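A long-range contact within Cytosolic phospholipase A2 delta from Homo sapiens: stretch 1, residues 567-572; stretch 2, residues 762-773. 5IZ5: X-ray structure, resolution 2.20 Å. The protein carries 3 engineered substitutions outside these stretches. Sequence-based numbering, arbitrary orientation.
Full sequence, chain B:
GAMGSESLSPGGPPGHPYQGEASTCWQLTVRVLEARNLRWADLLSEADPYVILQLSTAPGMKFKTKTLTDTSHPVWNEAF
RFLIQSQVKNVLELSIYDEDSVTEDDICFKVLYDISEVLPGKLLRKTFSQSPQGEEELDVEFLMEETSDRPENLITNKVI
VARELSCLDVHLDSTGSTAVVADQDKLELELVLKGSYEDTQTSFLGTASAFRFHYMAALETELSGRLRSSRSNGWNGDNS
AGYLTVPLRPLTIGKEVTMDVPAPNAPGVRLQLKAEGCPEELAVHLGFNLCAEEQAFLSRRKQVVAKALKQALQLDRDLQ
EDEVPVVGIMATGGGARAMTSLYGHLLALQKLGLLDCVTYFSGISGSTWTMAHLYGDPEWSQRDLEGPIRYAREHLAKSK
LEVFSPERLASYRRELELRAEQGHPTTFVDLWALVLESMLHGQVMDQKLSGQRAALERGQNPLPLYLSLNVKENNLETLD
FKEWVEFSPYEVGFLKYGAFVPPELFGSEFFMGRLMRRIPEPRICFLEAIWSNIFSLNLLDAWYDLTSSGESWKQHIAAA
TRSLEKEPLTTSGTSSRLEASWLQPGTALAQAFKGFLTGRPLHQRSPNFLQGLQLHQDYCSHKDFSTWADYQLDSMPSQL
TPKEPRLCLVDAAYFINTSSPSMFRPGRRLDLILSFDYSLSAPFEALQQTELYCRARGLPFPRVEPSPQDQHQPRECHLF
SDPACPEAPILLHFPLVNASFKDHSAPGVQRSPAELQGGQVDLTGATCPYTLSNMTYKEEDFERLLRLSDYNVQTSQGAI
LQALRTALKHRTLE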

ATOM      1  N   GLU B 567      19.317 -12.862  14.333  1.00 70.76           N
ATOM      2  CA  GLU B 567      19.486 -12.150  15.603  1.00 71.93           C
ATOM      3  C   GLU B 567      20.112 -13.040  16.675  1.00 70.62           C
ATOM      4  O   GLU B 567      19.912 -14.256  16.655  1.00 69.38           O
ATOM      5  CB  GLU B 567      18.139 -11.623  16.099  1.00 73.25           C
ATOM      6  CG  GLU B 567      17.649 -10.386  15.358  1.00 74.07           C
ATOM      7  CD  GLU B 567      16.789  -9.477  16.218  1.00 74.45           C
ATOM      8  OE1 GLU B 567      16.295  -9.923  17.280  1.00 75.10           O
ATOM      9  OE2 GLU B 567      16.611  -8.303  15.825  1.00 74.39           O
ATOM     10  N   PRO B 568      20.858 -12.439  17.626  1.00 68.47           N
ATOM     11  CA  PRO B 568      21.621 -13.228  18.602  1.00 68.30           C
ATOM     12  C   PRO B 568      20.752 -14.166  19.440  1.00 66.65           C
ATOM     13  O   PRO B 568      19.772 -13.732  20.046  1.00 67.14           O
ATOM     14  CB  PRO B 568      22.286 -12.161  19.484  1.00 69.20           C
ATOM     15  CG  PRO B 568      21.456 -10.938  19.312  1.00 68.84           C
ATOM     16  CD  PRO B 568      20.962 -10.993  17.896  1.00 69.44           C
ATOM     17  N   LEU B 569      21.124 -15.443  19.465  1.00 64.85           N
ATOM     18  CA  LEU B 569      20.352 -16.468  20.165  1.00 62.34           C
ATOM     19  C   LEU B 569      20.377 -16.256  21.676  1.00 58.87           C
ATOM     20  O   LEU B 569      21.218 -15.530  22.199  1.00 57.31           O
ATOM     21  CB  LEU B 569      20.882 -17.866  19.817  1.00 63.57           C
ATOM     22  CG  LEU B 569      20.770 -18.271  18.341  1.00 65.11           C
ATOM     23  CD1 LEU B 569      21.674 -19.454  18.023  1.00 65.84           C
ATOM     24  CD2 LEU B 569      19.327 -18.584  17.970  1.00 64.89           C
ATOM     25  N   THR B 570      19.440 -16.897  22.368  1.00 59.51           N
ATOM     26  CA  THR B 570      19.301 -16.761  23.819  1.00 59.43           C
ATOM     27  C   THR B 570      20.347 -17.602  24.553  1.00 60.70           C
ATOM     28  O   THR B 570      21.126 -18.330  23.930  1.00 55.58           O
ATOM     29  CB  THR B 570      17.897 -17.213  24.281  1.00 60.77           C
ATOM     30  OG1 THR B 570      17.703 -18.598  23.962  1.00 57.80           O
ATOM     31  CG2 THR B 570      16.799 -16.376  23.610  1.00 60.71           C
ATOM     32  N   THR B 571      20.347 -17.517  25.881  1.00 63.78           N
ATOM     33  CA  THR B 571      21.226 -18.348  26.705  1.00 65.02           C
ATOM     34  C   THR B 571      20.917 -19.834  26.524  1.00 65.47           C
ATOM     35  O   THR B 571      21.794 -20.673  26.724  1.00 68.30           O
ATOM     36  CB  THR B 571      21.122 -18.000  28.205  1.00 66.53           C
ATOM     37  OG1 THR B 571      19.779 -18.193  28.660  1.00 69.68           O
ATOM     38  CG2 THR B 571      21.540 -16.562  28.460  1.00 67.64           C
ATOM     39  N   SER B 572      19.678 -20.144  26.135  1.00 64.63           N
ATOM     40  CA  SER B 572      19.245 -21.521  25.860  1.00 64.35           C
ATOM     41  C   SER B 572      19.604 -22.011  24.455  1.00 63.93           C
ATOM     42  O   SER B 572      19.331 -23.165  24.115  1.00 64.18           O
ATOM     43  CB  SER B 572      17.725 -21.637  26.042  1.00 63.86           C
ATOM     44  OG  SER B 572      17.305 -21.001  27.237  1.00 64.98           O
TER
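Stretch 2, residues 762-773: DLTGATCPYTLS

What fixes stretch 2 to stretch 1 most firmly? The answer is a single carboxylate oxygen, OE1 of Glu-567, which accepts two hydrogen bonds from consecutive residues. The hydroxyl OG1 of Thr-771 donates to OE1 of Glu-567 at 2.9 Å, and the backbone N of Leu-772 donates to the same OE1 at 3.2 Å, with a nearly straight N-H...O angle of 175°. Glu-567 reaches this position with chi1 m and chi2 t, its CA-to-CB bond pointing toward stretch 2. Thr-771, with chi1 t, brings its hydroxyl to the same side as the following amide, so that one oxygen serves both. The aliphatic part of Leu-772 also lies near the carboxylate, its CB 3.8 Å from OE2 of Glu-567.

How do the two backbones run past each other? Neither stretch forms a regular helix or strand, and no backbone-to-backbone hydrogen bond joins them. The register is not a simple one: Glu-567 lies nearest Thr-771 (CA to CA 7.2 Å), Pro-568 nearest Thr-764 (CA to CA 5.9 Å) and Thr-570 nearest Ala-766 (CA to CA 4.6 Å). Stretch 2 therefore passes Pro-568 and Thr-570 in the same chain direction as stretch 1, then turns back to reach Glu-567. The change of direction comes at a type II beta turn from Gly-765 to Cys-768, with Thr-767 at phi 63° and psi 11° in its third position.

What does the turn offer to the chain beneath it? Ala-766 points its CB toward stretch 1, where the methyl lies 3.3 Å from N of Thr-571 and 3.5 Å from C of Thr-570. Its CA comes 3.5 Å from O of Leu-569 in a CA-H...O contact, so the small residue rests directly on backbone. The methyl CG2 of Thr-571 adds an apolar edge, 3.5 Å from CB of Ala-766 and 4.0 Å from CG2 of Thr-767. Leu-569 and Thr-570 direct their CA-to-CB bonds away, leaving mainly their backbone to meet the turn.

Where does Pro-568 fit? The CA-to-CB bond of Pro-568 points toward stretch 2, and the ring spans the approach to the turn and its end. CB of Pro-568 lies 3.2 Å from O of Thr-764 and 3.6 Å from O of Gly-765, while CG of Pro-568 packs 4.1 Å from CB of Cys-768. Together with Ala-766 it anchors the packing of a modest contact, which buries 370 Å² summed over both stretches.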

ATOM      1  N   ASP B 762      25.778  -3.928  24.706  1.00 60.82           N
ATOM      2  CA  ASP B 762      25.508  -5.342  24.499  1.00 61.48           C
ATOM      3  C   ASP B 762      24.738  -5.569  23.189  1.00 62.15           C
ATOM      4  O   ASP B 762      23.512  -5.650  23.187  1.00 65.03           O
ATOM      5  CB  ASP B 762      24.736  -5.899  25.708  1.00 60.50           C
ATOM      6  CG  ASP B 762      24.648  -7.413  25.702  1.00 60.43           C
ATOM      7  OD1 ASP B 762      25.316  -8.047  24.854  1.00 58.73           O
ATOM      8  OD2 ASP B 762      23.906  -7.969  26.543  1.00 60.26           O
ATOM      9  N   LEU B 763      25.473  -5.688  22.086  1.00 62.00           N
ATOM     10  CA  LEU B 763      24.879  -5.896  20.762  1.00 61.92           C
ATOM     11  C   LEU B 763      24.904  -7.348  20.271  1.00 62.67           C
ATOM     12  O   LEU B 763      24.263  -7.651  19.262  1.00 61.94           O
ATOM     13  CB  LEU B 763      25.599  -5.031  19.718  1.00 62.59           C
ATOM     14  CG  LEU B 763      25.595  -3.510  19.885  1.00 63.03           C
ATOM     15  CD1 LEU B 763      26.345  -2.879  18.724  1.00 63.09           C
ATOM     16  CD2 LEU B 763      24.185  -2.947  19.964  1.00 63.59           C
ATOM     17  N   THR B 764      25.634  -8.237  20.948  1.00 64.38           N
ATOM     18  CA  THR B 764      25.935  -9.572  20.367  1.00 66.38           C
ATOM     19  C   THR B 764      25.660 -10.870  21.144  1.00 67.83           C
ATOM     20  O   THR B 764      25.326 -11.883  20.528  1.00 66.97           O
ATOM     21  CB  THR B 764      27.406  -9.632  19.908  1.00 67.10           C
ATOM     22  OG1 THR B 764      28.259  -9.158  20.958  1.00 68.67           O
ATOM     23  CG2 THR B 764      27.617  -8.787  18.663  1.00 66.54           C
ATOM     24  N   GLY B 765      25.825 -10.877  22.460  1.00 69.81           N
ATOM     25  CA  GLY B 765      25.601 -12.102  23.231  1.00 72.05           C
ATOM     26  C   GLY B 765      24.130 -12.411  23.437  1.00 74.64           C
ATOM     27  O   GLY B 765      23.251 -11.704  22.927  1.00 74.97           O
ATOM     28  N   ALA B 766      23.865 -13.487  24.177  1.00 72.84           N
ATOM     29  CA  ALA B 766      22.560 -13.684  24.787  1.00 72.18           C
ATOM     30  C   ALA B 766      22.389 -12.557  25.792  1.00 70.97           C
ATOM     31  O   ALA B 766      23.358 -11.878  26.142  1.00 73.58           O
ATOM     32  CB  ALA B 766      22.480 -15.032  25.476  1.00 73.89           C
ATOM     33  N   THR B 767      21.157 -12.348  26.241  1.00 69.52           N
ATOM     34  CA  THR B 767      20.809 -11.204  27.099  1.00 67.73           C
ATOM     35  C   THR B 767      21.011  -9.835  26.417  1.00 62.32           C
ATOM     36  O   THR B 767      20.963  -8.800  27.086  1.00 58.65           O
ATOM     37  CB  THR B 767      21.568 -11.218  28.451  1.00 68.63           C
ATOM     38  OG1 THR B 767      22.939 -10.837  28.256  1.00 69.18           O
ATOM     39  CG2 THR B 767      21.493 -12.594  29.109  1.00 69.72           C
ATOM     40  N   CYS B 768      21.236  -9.832  25.102  1.00 60.35           N
ATOM     41  CA  CYS B 768      21.200  -8.604  24.313  1.00 59.63           C
ATOM     42  C   CYS B 768      19.833  -7.962  24.518  1.00 57.38           C
ATOM     43  O   CYS B 768      18.819  -8.550  24.141  1.00 58.82           O
ATOM     44  CB  CYS B 768      21.402  -8.910  22.827  1.00 60.09           C
ATOM     45  SG  CYS B 768      21.137  -7.508  21.710  1.00 60.91           S
ATOM     46  N   PRO B 769      19.794  -6.763  25.123  1.00 54.98           N
ATOM     47  CA  PRO B 769      18.517  -6.121  25.415  1.00 55.33           C
ATOM     48  C   PRO B 769      17.878  -5.388  24.222  1.00 52.74           C
ATOM     49  O   PRO B 769      16.832  -4.754  24.390  1.00 53.85           O
ATOM     50  CB  PRO B 769      18.897  -5.118  26.500  1.00 55.42           C
ATOM     51  CG  PRO B 769      20.269  -4.696  26.111  1.00 55.31           C
ATOM     52  CD  PRO B 769      20.927  -5.902  25.498  1.00 55.28           C
ATOM     53  N   TYR B 770      18.478  -5.480  23.037  1.00 50.04           N
ATOM     54  CA  TYR B 770      18.003  -4.738  21.870  1.00 48.56           C
ATOM     55  C   TYR B 770      17.360  -5.653  20.832  1.00 47.36           C
ATOM     56  O   TYR B 770      17.292  -5.318  19.655  1.00 45.54           O
ATOM     57  CB  TYR B 770      19.170  -3.978  21.253  1.00 47.82           C
ATOM     58  CG  TYR B 770      19.919  -3.122  22.251  1.00 48.38           C
ATOM     59  CD1 TYR B 770      19.266  -2.122  22.959  1.00 48.95           C
ATOM     60  CD2 TYR B 770      21.282  -3.307  22.484  1.00 48.56           C
ATOM     61  CE1 TYR B 770      19.943  -1.327  23.871  1.00 48.41           C
ATOM     62  CE2 TYR B 770      21.971  -2.515  23.392  1.00 48.18           C
ATOM     63  CZ  TYR B 770      21.299  -1.529  24.084  1.00 48.37           C
ATOM     64  OH  TYR B 770      21.977  -0.743  24.982  1.00 45.93           O
ATOM     65  N   THR B 771      16.893  -6.813  21.273  1.00 48.28           N
ATOM     66  CA  THR B 771      16.253  -7.772  20.378  1.00 49.52           C
ATOM     67  C   THR B 771      14.895  -7.238  19.891  1.00 49.40           C
ATOM     68  O   THR B 771      14.243  -6.460  20.585  1.00 48.13           O
ATOM     69  CB  THR B 771      16.116  -9.162  21.050  1.00 49.99           C
ATOM     70  OG1 THR B 771      15.626 -10.109  20.097  1.00 56.54           O
ATOM     71  CG2 THR B 771      15.181  -9.133  22.253  1.00 50.77           C
ATOM     72  N   LEU B 772      14.493  -7.679  18.700  1.00 49.15           N
ATOM     73  CA  LEU B 772      13.329  -7.137  17.984  1.00 52.16           C
ATOM     74  C   LEU B 772      12.107  -6.902  18.861  1.00 52.27           C
ATOM     75  O   LEU B 772      11.556  -5.807  18.892  1.00 52.23           O
ATOM     76  CB  LEU B 772      12.935  -8.067  16.832  1.00 51.78           C
ATOM     77  CG  LEU B 772      11.812  -7.600  15.902  1.00 52.35           C
ATOM     78  CD1 LEU B 772      12.167  -6.292  15.218  1.00 52.72           C
ATOM     79  CD2 LEU B 772      11.522  -8.682  14.875  1.00 53.42           C
ATOM     80  N   SER B 773      11.687  -7.928  19.583  1.00 51.55           N
ATOM     81  CA  SER B 773      10.432  -7.837  20.312  1.00 51.78           C
ATOM     82  C   SER B 773      10.535  -7.163  21.668  1.00 51.06           C
ATOM     83  O   SER B 773       9.509  -6.881  22.254  1.00 51.35           O
ATOM     84  CB  SER B 773       9.785  -9.208  20.450  1.00 54.46           C
ATOM     85  OG  SER B 773       9.392  -9.688  19.174  1.00 58.57           O
TER